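Local structure of pyridoxine 4-oxidase (Mesorhizobium loti, 4HA6) at residues Arg111-Phe121 and Ala495-Gln503; Phe121-Leu129 and Ile134-Leu145. The protein probably catalyses the FAD-dependent oxidation of the 4-hydroxymethyl group of pyridoxine by molecular oxygen, as a flavoprotein of the GMC oxidoreductase family. All coordinates share one frame; numbering follows the deposited sequence. Where two conformers were deposited one is given.

Interaction 1 (Arg111-Phe121 and Ala495-Gln503); sequences RWGWDELLPVF and AIAETFARQ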
loop_
_atom_site.group_PDB
_atom_site.type_symbol
_atom_site.label_atom_id
_atom_site.label_comp_id
_atom_site.label_asym_id
_atom_site.label_seq_id
_atom_site.Cartn_x
_atom_site.Cartn_y
_atom_site.Cartn_z
ATOM N N ARG A 111 13.455 -0.121 16.862
ATOM C CA ARG A 111 12.163 0.568 16.852
ATOM C C ARG A 111 11.249 0.088 15.739
ATOM O O ARG A 111 10.028 0.274 15.801
ATOM C CB ARG A 111 12.363 2.075 16.733
ATOM C CG ARG A 111 13.232 2.481 15.563
ATOM C CD ARG A 111 13.643 3.936 15.707
ATOM N NE ARG A 111 12.424 4.710 15.788
ATOM C CZ ARG A 111 12.271 5.929 15.304
ATOM N NH1 ARG A 111 13.279 6.554 14.709
ATOM N NH2 ARG A 111 11.088 6.505 15.413
ATOM N N TRP A 112 11.851 -0.547 14.735
ATOM C CA TRP A 112 11.137 -0.980 13.554
ATOM C C TRP A 112 10.775 -2.452 13.641
ATOM O O TRP A 112 10.333 -3.045 12.657
ATOM C CB TRP A 112 11.991 -0.694 12.311
ATOM C CG TRP A 112 12.161 0.799 12.071
ATOM C CD1 TRP A 112 13.329 1.526 12.105
ATOM C CD2 TRP A 112 11.118 1.741 11.800
ATOM N NE1 TRP A 112 13.066 2.860 11.846
ATOM C CE2 TRP A 112 11.714 3.013 11.659
ATOM C CE3 TRP A 112 9.735 1.630 11.646
ATOM C CZ2 TRP A 112 10.978 4.152 11.383
ATOM C CZ3 TRP A 112 9.007 2.763 11.377
ATOM C CH2 TRP A 112 9.627 4.007 11.245
ATOM N N GLY A 113 10.978 -3.049 14.816
ATOM C CA GLY A 113 10.629 -4.444 15.035
ATOM C C GLY A 113 9.219 -4.584 15.572
ATOM O O GLY A 113 8.674 -3.627 16.135
ATOM N N TRP A 114 8.628 -5.763 15.385
ATOM C CA TRP A 114 7.255 -6.028 15.810
ATOM C C TRP A 114 6.988 -5.628 17.275
ATOM O O TRP A 114 5.966 -5.000 17.582
ATOM C CB TRP A 114 6.941 -7.514 15.620
ATOM C CG TRP A 114 5.545 -7.901 16.006
ATOM C CD1 TRP A 114 5.136 -8.431 17.203
ATOM C CD2 TRP A 114 4.375 -7.814 15.184
ATOM N NE1 TRP A 114 3.778 -8.662 17.177
ATOM C CE2 TRP A 114 3.285 -8.291 15.952
ATOM C CE3 TRP A 114 4.140 -7.369 13.877
ATOM C CZ2 TRP A 114 1.978 -8.351 15.448
ATOM C CZ3 TRP A 114 2.845 -7.416 13.380
ATOM C CH2 TRP A 114 1.778 -7.912 14.163
ATOM N N ASP A 115 7.906 -5.993 18.170
ATOM C CA ASP A 115 7.734 -5.725 19.601
ATOM C C ASP A 115 7.588 -4.236 19.886
ATOM O O ASP A 115 6.739 -3.836 20.679
ATOM C CB ASP A 115 8.915 -6.271 20.407
ATOM C CG ASP A 115 8.902 -7.783 20.514
ATOM O OD1 ASP A 115 7.819 -8.394 20.365
ATOM O OD2 ASP A 115 9.986 -8.356 20.754
ATOM N N GLU A 116 8.417 -3.415 19.241
ATOM C CA GLU A 116 8.362 -1.968 19.463
ATOM C C GLU A 116 7.221 -1.348 18.671
ATOM O O GLU A 116 6.649 -0.339 19.078
ATOM C CB GLU A 116 9.692 -1.304 19.106
ATOM C CG GLU A 116 10.895 -1.839 19.898
ATOM C CD GLU A 116 11.126 -1.131 21.227
ATOM O OE1 GLU A 116 10.153 -0.601 21.811
ATOM O OE2 GLU A 116 12.294 -1.112 21.684
ATOM N N LEU A 117 6.882 -1.954 17.538
ATOM C CA LEU A 117 5.761 -1.457 16.730
ATOM C C LEU A 117 4.423 -1.762 17.399
ATOM O O LEU A 117 3.442 -1.055 17.187
ATOM C CB LEU A 117 5.798 -2.061 15.325
ATOM C CG LEU A 117 6.857 -1.411 14.429
ATOM C CD1 LEU A 117 6.896 -2.067 13.071
ATOM C CD2 LEU A 117 6.607 0.079 14.288
ATOM N N LEU A 118 4.393 -2.808 18.222
ATOM C CA LEU A 118 3.151 -3.242 18.879
ATOM C C LEU A 118 2.386 -2.086 19.569
ATOM O O LEU A 118 1.205 -1.868 19.271
ATOM C CB LEU A 118 3.427 -4.426 19.817
ATOM C CG LEU A 118 2.511 -5.650 19.810
ATOM C CD1 LEU A 118 1.880 -5.915 18.459
ATOM C CD2 LEU A 118 3.320 -6.860 20.246
ATOM N N PRO A 119 3.061 -1.306 20.443
ATOM C CA PRO A 119 2.340 -0.163 21.029
ATOM C C PRO A 119 1.960 0.896 19.993
ATOM O O PRO A 119 1.049 1.683 20.242
ATOM C CB PRO A 119 3.364 0.448 21.996
ATOM C CG PRO A 119 4.383 -0.602 22.226
ATOM C CD PRO A 119 4.436 -1.415 20.969
ATOM N N VAL A 120 2.669 0.939 18.864
ATOM C CA VAL A 120 2.349 1.909 17.809
ATOM C C VAL A 120 1.065 1.515 17.078
ATOM O O VAL A 120 0.154 2.339 16.929
ATOM C CB VAL A 120 3.530 2.104 16.816
ATOM C CG1 VAL A 120 3.096 2.892 15.575
ATOM C CG2 VAL A 120 4.711 2.796 17.508
ATOM N N PHE A 121 0.988 0.261 16.629
ATOM C CA PHE A 121 -0.245 -0.257 16.030
ATOM C C PHE A 121 -1.420 -0.049 16.999
ATOM O O PHE A 121 -2.460 0.486 16.628
ATOM C CB PHE A 121 -0.090 -1.744 15.698
ATOM C CG PHE A 121 0.676 -2.013 14.433
ATOM C CD1 PHE A 121 1.769 -2.871 14.443
ATOM C CD2 PHE A 121 0.298 -1.424 13.233
ATOM C CE1 PHE A 121 2.482 -3.128 13.287
ATOM C CE2 PHE A 121 1.013 -1.675 12.062
ATOM C CZ PHE A 121 2.108 -2.534 12.098
ATOM N N ALA A 495 1.831 2.955 10.638
ATOM C CA ALA A 495 2.824 2.715 11.695
ATOM C C ALA A 495 4.095 3.550 11.473
ATOM O O ALA A 495 4.629 4.127 12.414
ATOM C CB ALA A 495 3.149 1.240 11.815
ATOM N N ILE A 496 4.559 3.648 10.232
ATOM C CA ILE A 496 5.699 4.511 9.928
ATOM C C ILE A 496 5.429 5.956 10.322
ATOM O O ILE A 496 6.294 6.648 10.884
ATOM C CB ILE A 496 6.071 4.467 8.420
ATOM C CG1 ILE A 496 6.650 3.107 8.064
ATOM C CG2 ILE A 496 7.115 5.556 8.069
ATOM C CD1 ILE A 496 6.888 2.931 6.583
ATOM N N ALA A 497 4.235 6.435 10.017
ATOM C CA ALA A 497 3.942 7.834 10.303
ATOM C C ALA A 497 3.851 8.056 11.822
ATOM O O ALA A 497 4.425 9.019 12.351
ATOM C CB ALA A 497 2.684 8.272 9.600
ATOM N N GLU A 498 3.150 7.157 12.520
ATOM C CA GLU A 498 3.019 7.293 13.968
ATOM C C GLU A 498 4.381 7.239 14.668
ATOM O O GLU A 498 4.626 8.031 15.584
ATOM C CB GLU A 498 2.065 6.250 14.559
ATOM C CG GLU A 498 1.936 6.282 16.097
ATOM C CD GLU A 498 1.402 7.607 16.657
ATOM O OE1 GLU A 498 1.645 7.884 17.853
ATOM O OE2 GLU A 498 0.732 8.372 15.927
ATOM N N THR A 499 5.282 6.345 14.251
ATOM C CA THR A 499 6.572 6.327 14.952
ATOM C C THR A 499 7.360 7.614 14.686
ATOM O O THR A 499 8.066 8.111 15.567
ATOM C CB THR A 499 7.442 5.005 14.813
ATOM O OG1 THR A 499 8.589 5.229 13.993
ATOM C CG2 THR A 499 6.653 3.801 14.336
ATOM N N PHE A 500 7.206 8.193 13.500
ATOM C CA PHE A 500 7.858 9.474 13.263
ATOM C C PHE A 500 7.223 10.596 14.089
ATOM O O PHE A 500 7.915 11.514 14.527
ATOM C CB PHE A 500 7.856 9.850 11.791
ATOM C CG PHE A 500 8.467 11.189 11.529
ATOM C CD1 PHE A 500 7.682 12.334 11.482
ATOM C CD2 PHE A 500 9.839 11.308 11.362
ATOM C CE1 PHE A 500 8.252 13.575 11.247
ATOM C CE2 PHE A 500 10.413 12.537 11.123
ATOM C CZ PHE A 500 9.619 13.676 11.068
ATOM N N ALA A 501 5.907 10.543 14.291
ATOM C CA ALA A 501 5.248 11.575 15.096
ATOM C C ALA A 501 5.764 11.496 16.525
ATOM O O ALA A 501 6.050 12.513 17.156
ATOM C CB ALA A 501 3.746 11.410 15.071
ATOM N N ARG A 502 5.893 10.274 17.021
ATOM C CA ARG A 502 6.393 10.051 18.371
ATOM C C ARG A 502 7.830 10.550 18.509
ATOM O O ARG A 502 8.196 11.132 19.530
ATOM C CB ARG A 502 6.279 8.571 18.739
ATOM C CG ARG A 502 4.832 8.073 18.759
ATOM C CD ARG A 502 4.711 6.584 19.092
ATOM N NE ARG A 502 3.369 6.305 19.590
ATOM C CZ ARG A 502 3.098 5.472 20.588
ATOM N NH1 ARG A 502 4.072 4.800 21.188
ATOM N NH2 ARG A 502 1.847 5.299 20.975
ATOM N N GLN A 503 8.631 10.362 17.466
ATOM C CA GLN A 503 10.031 10.782 17.467
ATOM C C GLN A 503 10.162 12.309 17.430
ATOM O O GLN A 503 11.039 12.888 18.073
ATOM C CB GLN A 503 10.745 10.121 16.283
ATOM C CG GLN A 503 11.874 10.907 15.643
ATOM C CD GLN A 503 12.300 10.290 14.316
ATOM O OE1 GLN A 503 12.225 9.078 14.131
ATOM N NE2 GLN A 503 12.722 11.126 13.384
HETATM O O HOH W 1 9.333 6.771 17.524
#

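Interaction 2 (Phe121-Leu129 and Ile134-Leu145); sequences FQAIEDHPL and IHGKGGPLPIHL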
loop_
_atom_site.group_PDB
_atom_site.type_symbol
_atom_site.label_atom_id
_atom_site.label_comp_id
_atom_site.label_asym_id
_atom_site.label_seq_id
_atom_site.Cartn_x
_atom_site.Cartn_y
_atom_site.Cartn_z
ATOM N N PHE A 121 0.988 0.261 16.629
ATOM C CA PHE A 121 -0.245 -0.257 16.030
ATOM C C PHE A 121 -1.420 -0.049 16.999
ATOM O O PHE A 121 -2.460 0.486 16.628
ATOM C CB PHE A 121 -0.090 -1.744 15.698
ATOM C CG PHE A 121 0.676 -2.013 14.433
ATOM C CD1 PHE A 121 1.769 -2.871 14.443
ATOM C CD2 PHE A 121 0.298 -1.424 13.233
ATOM C CE1 PHE A 121 2.482 -3.128 13.287
ATOM C CE2 PHE A 121 1.013 -1.675 12.062
ATOM C CZ PHE A 121 2.108 -2.534 12.098
ATOM N N GLN A 122 -1.230 -0.454 18.248
ATOM C CA GLN A 122 -2.256 -0.284 19.274
ATOM C C GLN A 122 -2.732 1.162 19.442
ATOM O O GLN A 122 -3.921 1.395 19.644
ATOM C CB GLN A 122 -1.768 -0.857 20.614
ATOM C CG GLN A 122 -1.517 -2.370 20.582
ATOM C CD GLN A 122 -0.735 -2.850 21.786
ATOM O OE1 GLN A 122 -0.391 -2.061 22.658
ATOM N NE2 GLN A 122 -0.443 -4.146 21.835
ATOM N N ALA A 123 -1.815 2.131 19.378
ATOM C CA ALA A 123 -2.212 3.543 19.462
ATOM C C ALA A 123 -3.075 3.956 18.264
ATOM O O ALA A 123 -3.917 4.863 18.361
ATOM C CB ALA A 123 -0.992 4.446 19.565
ATOM N N ILE A 124 -2.862 3.294 17.130
ATOM C CA ILE A 124 -3.590 3.629 15.916
ATOM C C ILE A 124 -4.996 3.021 15.914
ATOM O O ILE A 124 -5.967 3.652 15.469
ATOM C CB ILE A 124 -2.805 3.163 14.685
ATOM C CG1 ILE A 124 -1.685 4.162 14.372
ATOM C CG2 ILE A 124 -3.730 2.986 13.484
ATOM C CD1 ILE A 124 -0.563 3.594 13.524
ATOM N N GLU A 125 -5.097 1.802 16.441
ATOM C CA GLU A 125 -6.295 0.979 16.280
ATOM C C GLU A 125 -7.423 1.229 17.283
ATOM O O GLU A 125 -7.176 1.402 18.482
ATOM C CB GLU A 125 -5.881 -0.487 16.357
ATOM C CG GLU A 125 -5.021 -0.877 15.187
ATOM C CD GLU A 125 -4.201 -2.099 15.450
ATOM O OE1 GLU A 125 -4.314 -2.681 16.556
ATOM O OE2 GLU A 125 -3.435 -2.475 14.546
ATOM N N ASP A 126 -8.659 1.250 16.786
ATOM C CA ASP A 126 -9.821 1.020 17.656
ATOM C C ASP A 126 -10.413 -0.316 17.248
ATOM O O ASP A 126 -11.204 -0.387 16.298
ATOM C CB ASP A 126 -10.880 2.118 17.543
ATOM C CG ASP A 126 -12.080 1.889 18.500
ATOM O OD1 ASP A 126 -11.893 1.292 19.591
ATOM O OD2 ASP A 126 -13.208 2.311 18.160
ATOM N N HIS A 127 -10.014 -1.363 17.968
ATOM C CA HIS A 127 -10.255 -2.752 17.577
ATOM C C HIS A 127 -11.211 -3.438 18.559
ATOM O O HIS A 127 -11.147 -3.186 19.758
ATOM C CB HIS A 127 -8.910 -3.491 17.568
ATOM C CG HIS A 127 -8.904 -4.747 16.757
ATOM N ND1 HIS A 127 -9.444 -5.932 17.215
ATOM C CD2 HIS A 127 -8.406 -5.011 15.525
ATOM C CE1 HIS A 127 -9.294 -6.866 16.292
ATOM N NE2 HIS A 127 -8.659 -6.337 15.261
ATOM N N PRO A 128 -12.093 -4.322 18.056
ATOM C CA PRO A 128 -13.028 -4.990 18.970
ATOM C C PRO A 128 -12.321 -5.927 19.956
ATOM O O PRO A 128 -12.895 -6.226 20.997
ATOM C CB PRO A 128 -13.950 -5.775 18.026
ATOM C CG PRO A 128 -13.173 -5.947 16.775
ATOM C CD PRO A 128 -12.320 -4.713 16.654
ATOM N N LEU A 129 -11.103 -6.368 19.639
ATOM C CA LEU A 129 -10.304 -7.184 20.559
ATOM C C LEU A 129 -9.382 -6.322 21.435
ATOM O O LEU A 129 -8.573 -6.846 22.197
ATOM C CB LEU A 129 -9.453 -8.190 19.773
ATOM C CG LEU A 129 -9.945 -9.591 19.424
ATOM C CD1 LEU A 129 -11.456 -9.660 19.331
ATOM C CD2 LEU A 129 -9.303 -10.055 18.121
ATOM N N ILE A 134 -2.762 -7.115 22.651
ATOM C CA ILE A 134 -2.227 -7.244 21.288
ATOM C C ILE A 134 -2.836 -6.223 20.324
ATOM O O ILE A 134 -2.121 -5.518 19.601
ATOM C CB ILE A 134 -2.439 -8.668 20.730
ATOM C CG1 ILE A 134 -1.698 -9.689 21.599
ATOM C CG2 ILE A 134 -1.949 -8.755 19.299
ATOM C CD1 ILE A 134 -2.101 -11.137 21.362
ATOM N N HIS A 135 -4.162 -6.155 20.305
ATOM C CA HIS A 135 -4.838 -5.217 19.429
ATOM C C HIS A 135 -5.139 -3.921 20.184
ATOM O O HIS A 135 -5.199 -3.910 21.425
ATOM C CB HIS A 135 -6.113 -5.846 18.856
ATOM C CG HIS A 135 -5.867 -7.109 18.083
ATOM N ND1 HIS A 135 -5.915 -8.360 18.662
ATOM C CD2 HIS A 135 -5.562 -7.313 16.778
ATOM C CE1 HIS A 135 -5.653 -9.278 17.748
ATOM N NE2 HIS A 135 -5.434 -8.668 16.595
ATOM N N GLY A 136 -5.320 -2.831 19.444
ATOM C CA GLY A 136 -5.498 -1.525 20.060
ATOM C C GLY A 136 -6.931 -1.227 20.464
ATOM O O GLY A 136 -7.886 -1.699 19.849
ATOM N N LYS A 137 -7.079 -0.434 21.513
ATOM C CA LYS A 137 -8.394 -0.009 21.957
ATOM C C LYS A 137 -8.414 1.511 22.028
ATOM O O LYS A 137 -7.496 2.114 22.585
ATOM C CB LYS A 137 -8.702 -0.605 23.334
ATOM C CG LYS A 137 -9.910 0.037 24.028
ATOM C CD LYS A 137 -10.135 -0.545 25.434
ATOM C CE LYS A 137 -11.236 0.202 26.192
ATOM N NZ LYS A 137 -12.550 0.138 25.484
ATOM N N GLY A 138 -9.442 2.127 21.445
ATOM C CA GLY A 138 -9.659 3.558 21.593
ATOM C C GLY A 138 -8.822 4.436 20.683
ATOM O O GLY A 138 -8.682 5.634 20.939
ATOM N N GLY A 139 -8.250 3.849 19.635
ATOM C CA GLY A 139 -7.449 4.616 18.693
ATOM C C GLY A 139 -8.335 5.244 17.633
ATOM O O GLY A 139 -9.531 4.937 17.543
ATOM N N PRO A 140 -7.755 6.120 16.812
ATOM C CA PRO A 140 -8.565 6.894 15.861
ATOM C C PRO A 140 -9.105 6.084 14.662
ATOM O O PRO A 140 -10.103 6.502 14.061
ATOM C CB PRO A 140 -7.595 7.983 15.386
ATOM C CG PRO A 140 -6.235 7.411 15.594
ATOM C CD PRO A 140 -6.338 6.523 16.810
ATOM N N LEU A 141 -8.465 4.962 14.331
ATOM C CA LEU A 141 -8.817 4.161 13.155
ATOM C C LEU A 141 -9.638 2.946 13.561
ATOM O O LEU A 141 -9.091 2.013 14.160
ATOM C CB LEU A 141 -7.543 3.633 12.465
ATOM C CG LEU A 141 -7.393 3.592 10.938
ATOM C CD1 LEU A 141 -6.516 2.417 10.481
ATOM C CD2 LEU A 141 -8.715 3.630 10.194
ATOM N N PRO A 142 -10.941 2.938 13.220
ATOM C CA PRO A 142 -11.769 1.759 13.502
ATOM C C PRO A 142 -11.275 0.546 12.724
ATOM O O PRO A 142 -10.993 0.646 11.524
ATOM C CB PRO A 142 -13.154 2.164 12.980
ATOM C CG PRO A 142 -13.145 3.655 12.985
ATOM C CD PRO A 142 -11.730 4.047 12.650
ATOM N N ILE A 143 -11.155 -0.586 13.408
ATOM C CA ILE A 143 -10.892 -1.852 12.739
ATOM C C ILE A 143 -12.128 -2.735 12.926
ATOM O O ILE A 143 -12.537 -3.015 14.058
ATOM C CB ILE A 143 -9.655 -2.593 13.321
ATOM C CG1 ILE A 143 -8.491 -1.630 13.606
ATOM C CG2 ILE A 143 -9.246 -3.766 12.400
ATOM C CD1 ILE A 143 -8.099 -0.727 12.419
ATOM N N HIS A 144 -12.718 -3.180 11.822
ATOM C CA HIS A 144 -13.935 -3.991 11.890
ATOM C C HIS A 144 -13.613 -5.447 11.576
ATOM O O HIS A 144 -12.864 -5.734 10.634
ATOM C CB HIS A 144 -14.962 -3.426 10.898
ATOM C CG HIS A 144 -16.202 -4.255 10.738
ATOM N ND1 HIS A 144 -16.881 -4.811 11.802
ATOM C CD2 HIS A 144 -16.904 -4.590 9.625
ATOM C CE1 HIS A 144 -17.941 -5.463 11.352
ATOM N NE2 HIS A 144 -17.978 -5.344 10.035
ATOM N N LEU A 145 -14.164 -6.357 12.378
ATOM C CA LEU A 145 -14.035 -7.794 12.145
ATOM C C LEU A 145 -15.370 -8.309 11.614
ATOM O O LEU A 145 -16.306 -8.513 12.385
ATOM C CB LEU A 145 -13.695 -8.533 13.450
ATOM C CG LEU A 145 -12.354 -8.266 14.148
ATOM C CD1 LEU A 145 -12.185 -9.113 15.410
ATOM C CD2 LEU A 145 -11.193 -8.496 13.203
HETATM O O HOH W 2 -5.135 2.990 21.313
#

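Interaction 1 (Arg111-Phe121 and Ala495-Gln503)
With CG of R111 set between its backbone N and carbonyl carbon (chi1 53°) and a bend at chi3, the guanidinium swings across to Q503; V120 holds CG1 anti to its backbone N, so that both methyls touch helix 490-506. The segments 114-121 and 495-503 of helices 114-124 and 490-506 cross at nearly a right angle, 88°, their axes 9.6 Å apart, joining the N- and C-terminal parts of the GMC oxidoreductase chain. The packing is knobs-into-holes at one point: V120 enters the hole formed by A495, E498, T499 and R502. Its CG1 rests on CG of E498 at 3.6 Å, while CG2 faces CG2 of T499 and lies over one face of the R502 guanidinium. R502 NE in turn bridges to E498 OE1 at 2.9 Å, on the anti lone pair of that oxygen, which R19 also pairs with. On one flank, CE2 of F121 meets CB of A495 at 3.6 Å; on another, the indole edge of W112 abuts CA of I496, its NE1 being held by A463 O. CG of R111 lies over one face of this indole, toward its rim. End-on, NH1 and NH2 of R111 both grip the single oxygen OE1 of Q503. A leucine at R111 would take away both N-H donors, and the Q503 amide, left with its NE2 bond to N464 O, would probably be freer to turn. The straighter bond, NH1 to OE1, is 2.8 Å long with 154° at the hydrogen, and OE1 lies almost in the guanidinium plane.

Interaction 2 (Phe121-Leu129 and Ile134-Leu145)
D126 N gives a backbone hydrogen bond to L141 O at 2.8 Å, and I143 N gives one to D126 O at 2.9 Å; L141 N bonds to I124 O. These three make a short two-stranded parallel sheet, E125 beside L141 and D126 beside P142, formed where helix 114-124 runs straight into strand 125-126 and the chain loops back through the glycines. Two further bonds, H127 N to G136 O and G139 N to E125 O, tie the glycine loop to the other edge of 125-127. G136 also comes close enough for its CA to make a CA-H...O contact with Q122 O at 3.3 Å.

Side-chain polar bonds fasten that loop. E125 OE1 takes G136 N at 3.1 Å and also pairs with R94, while OE2 binds Y92. D126 OD1 receives G138 N from above the carboxylate plane, and OD2 bridges to R188. NE2 of Q122 gives I134 O a hydrogen bond of 3.1 Å, an oxygen that R94 also reaches.

Ring contacts and apolar packing fill the far end. With CG anti to the backbone N (chi1 -160°), H127 lays its imidazole in an offset stack on H135, centroids 4.2 Å apart and planes at 22°. L129 N holds H127 ND1 in the ring plane, fixing its rotation. CG2 of I143 touches H127 CD2 at 3.5 Å, and CD1 of L145 closes on P128 CG at 3.6 Å.

Helix 114-124 serves both contacts, and F121 lies in both segments built on it, though its side chain works in interaction 1 alone. Interaction 1, the more buried, joins parts of the chain 374 residues apart through side chains, with I496 about 8 Å from FAD, side chain to cofactor. Interaction 2 is local, closed over only four intervening residues, and partly buried; backbone bonds and loop glycines dominate it. The two meet directly: CD1 of I124 packs on CB of E498 at 3.9 Å, and A123 lies against R502, so the end of helix 114-124 just before the strand rests on helix 490-506.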